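Asp/Glu-specific dipeptidyl-peptidase (Flavobacterium psychrophilum, PDB 5JXF) removes dipeptides from the N-terminus of oligopeptides as a serine peptidase of family S46, with strict specificity for Asp or Glu at the P1 position. Local coordinates at residues A[188-193]-A[199-204]. Sequence-based numbering, arbitrary orientation.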
loop_
_atom_site.group_PDB
_atom_site.type_symbol
_atom_site.label_atom_id
_atom_site.label_comp_id
_atom_site.label_asym_id
_atom_site.label_seq_id
_atom_site.Cartn_x
_atom_site.Cartn_y
_atom_site.Cartn_z
ATOM N N LYS A 188 -32.668 27.442 17.103
ATOM C CA LYS A 188 -32.154 27.211 15.750
ATOM C C LYS A 188 -33.029 26.171 15.074
ATOM O O LYS A 188 -33.118 25.051 15.558
ATOM C CB LYS A 188 -30.694 26.730 15.777
ATOM C CG LYS A 188 -30.136 26.349 14.406
ATOM C CD LYS A 188 -30.252 27.514 13.427
ATOM C CE LYS A 188 -29.498 27.251 12.130
ATOM N NZ LYS A 188 -29.575 28.444 11.241
ATOM N N VAL A 189 -33.675 26.537 13.971
ATOM C CA VAL A 189 -34.535 25.620 13.238
ATOM C C VAL A 189 -33.752 24.975 12.088
ATOM O O VAL A 189 -33.083 25.666 11.325
ATOM C CB VAL A 189 -35.790 26.341 12.679
ATOM C CG1 VAL A 189 -36.598 25.407 11.806
ATOM C CG2 VAL A 189 -36.655 26.905 13.823
ATOM N N ARG A 190 -33.834 23.652 11.981
ATOM C CA ARG A 190 -33.096 22.915 10.970
ATOM C C ARG A 190 -34.008 22.148 10.058
ATOM O O ARG A 190 -35.078 21.697 10.468
ATOM C CB ARG A 190 -32.114 21.935 11.621
ATOM C CG ARG A 190 -31.043 22.590 12.419
ATOM C CD ARG A 190 -29.943 23.175 11.533
ATOM N NE ARG A 190 -28.868 23.673 12.386
ATOM C CZ ARG A 190 -27.638 23.964 11.977
ATOM N NH1 ARG A 190 -27.306 23.834 10.698
ATOM N NH2 ARG A 190 -26.741 24.394 12.856
ATOM N N THR A 191 -33.565 21.960 8.824
ATOM C CA THR A 191 -34.388 21.289 7.836
ATOM C C THR A 191 -34.012 19.818 7.729
ATOM O O THR A 191 -32.837 19.474 7.660
ATOM C CB THR A 191 -34.244 21.956 6.475
ATOM O OG1 THR A 191 -34.225 23.375 6.649
ATOM C CG2 THR A 191 -35.386 21.562 5.574
ATOM N N PHE A 192 -35.017 18.948 7.726
ATOM C CA PHE A 192 -34.797 17.508 7.614
ATOM C C PHE A 192 -35.518 16.905 6.403
ATOM O O PHE A 192 -36.542 17.429 5.945
ATOM C CB PHE A 192 -35.267 16.787 8.883
ATOM C CG PHE A 192 -34.418 17.046 10.104
ATOM C CD1 PHE A 192 -34.449 18.275 10.751
ATOM C CD2 PHE A 192 -33.613 16.036 10.630
ATOM C CE1 PHE A 192 -33.672 18.498 11.880
ATOM C CE2 PHE A 192 -32.839 16.246 11.772
ATOM C CZ PHE A 192 -32.861 17.473 12.396
ATOM N N PHE A 193 -34.988 15.788 5.907
ATOM C CA PHE A 193 -35.600 15.040 4.811
ATOM C C PHE A 193 -35.889 15.947 3.622
ATOM O O PHE A 193 -36.960 15.859 3.013
ATOM C CB PHE A 193 -36.901 14.363 5.265
ATOM C CG PHE A 193 -36.701 13.153 6.144
ATOM C CD1 PHE A 193 -36.204 11.972 5.618
ATOM C CD2 PHE A 193 -37.066 13.182 7.481
ATOM C CE1 PHE A 193 -36.041 10.846 6.422
ATOM C CE2 PHE A 193 -36.904 12.060 8.291
ATOM C CZ PHE A 193 -36.386 10.892 7.759
ATOM N N ILE A 199 -37.303 20.814 12.441
ATOM C CA ILE A 199 -37.083 20.615 13.866
ATOM C C ILE A 199 -36.321 21.777 14.464
ATOM O O ILE A 199 -35.301 22.201 13.904
ATOM C CB ILE A 199 -36.292 19.334 14.147
ATOM C CG1 ILE A 199 -37.087 18.101 13.718
ATOM C CG2 ILE A 199 -35.910 19.255 15.625
ATOM C CD1 ILE A 199 -36.255 16.826 13.725
ATOM N N LEU A 200 -36.813 22.277 15.600
ATOM C CA LEU A 200 -36.153 23.348 16.340
ATOM C C LEU A 200 -35.363 22.825 17.518
ATOM O O LEU A 200 -35.852 22.027 18.315
ATOM C CB LEU A 200 -37.178 24.384 16.839
ATOM C CG LEU A 200 -36.647 25.535 17.711
ATOM C CD1 LEU A 200 -37.511 26.780 17.527
ATOM C CD2 LEU A 200 -36.565 25.180 19.193
ATOM N N PHE A 201 -34.150 23.348 17.644
ATOM C CA PHE A 201 -33.240 23.000 18.714
ATOM C C PHE A 201 -33.064 24.189 19.640
ATOM O O PHE A 201 -32.602 25.255 19.224
ATOM C CB PHE A 201 -31.874 22.564 18.148
ATOM C CG PHE A 201 -31.916 21.264 17.398
ATOM C CD1 PHE A 201 -32.494 21.191 16.138
ATOM C CD2 PHE A 201 -31.349 20.120 17.940
ATOM C CE1 PHE A 201 -32.525 19.992 15.434
ATOM C CE2 PHE A 201 -31.380 18.919 17.250
ATOM C CZ PHE A 201 -31.965 18.853 15.992
ATOM N N VAL A 202 -33.460 24.002 20.891
ATOM C CA VAL A 202 -33.112 24.935 21.941
ATOM C C VAL A 202 -31.692 24.604 22.368
ATOM O O VAL A 202 -31.362 23.440 22.595
ATOM C CB VAL A 202 -34.046 24.835 23.159
ATOM C CG1 VAL A 202 -33.560 25.776 24.242
ATOM C CG2 VAL A 202 -35.492 25.145 22.770
ATOM N N THR A 203 -30.858 25.627 22.487
ATOM C CA THR A 203 -29.447 25.406 22.714
ATOM C C THR A 203 -28.864 26.434 23.642
ATOM O O THR A 203 -29.445 27.528 23.852
ATOM C CB THR A 203 -28.635 25.463 21.395
ATOM O OG1 THR A 203 -28.569 26.823 20.944
ATOM C CG2 THR A 203 -29.272 24.588 20.308
ATOM N N GLU A 204 -27.724 26.070 24.210
ATOM C CA GLU A 204 -26.890 26.979 24.981
ATOM C C GLU A 204 -25.537 27.115 24.281
ATOM O O GLU A 204 -24.804 26.139 24.133
ATOM C CB GLU A 204 -26.699 26.483 26.418
ATOM C CG GLU A 204 -27.995 26.255 27.182
ATOM C CD GLU A 204 -27.757 26.002 28.673
ATOM O OE1 GLU A 204 -26.601 25.659 29.050
ATOM O OE2 GLU A 204 -28.728 26.149 29.461
#
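Phe192 sets one ring face on Ile199 and meets the Phe201 ring edge to edge, on the Ile199 and Phe201 face of a beta hairpin whose strands, 186-192 and 197-214, belong to one of the antiparallel sheets of this S46 peptidase. Between 188-193 and 199-204, two hydrogen-bonded pairs hold the strands together: Lys188 with Phe201, and Arg190 with Ile199. In the second, Arg190 N gives a nearly straight bond to Ile199 O (2.8 Å), and Ile199 N returns one to Arg190 O. In the first, Phe201 N to Lys188 O is similarly straight, whereas Lys188 N to Phe201 O is more bent, at 139°. Between them, the non-hydrogen-bonded pair Val189-Leu200 turns to the other face, where Val189 CG2 packs on Leu200 CD1, against Ile172, Val175 and Thr176 of helix 162-178. Ile199 can be followed outward: CB sits 3.6 Å from Phe192 CE1, CG1 touches the CD1-CE1 side of the ring, and CD1 ends over its centre in a CH-pi contact, 3.6 Å from the Phe192 centroid. The branch reaches there because CG1 stands anti to the carbonyl carbon of Ile199 (chi1 -64°) and the chain then extends to CD1. With an alanine in place of Phe192, Ile199 CD1 would probably lose the ring face that it covers and Phe201 the partner at its edge. Asn582 and Thr584 also touch Phe192, joining this end of the hairpin to a loop far along the sequence. Lys188 and Arg190 leave from this face but their ends turn away, with Lys188 CE over the Arg190 guanidinium, offset toward its rim. Phe192 CZ comes within 4.0 Å of Phe201 CZ, in the plane of the Phe201 ring.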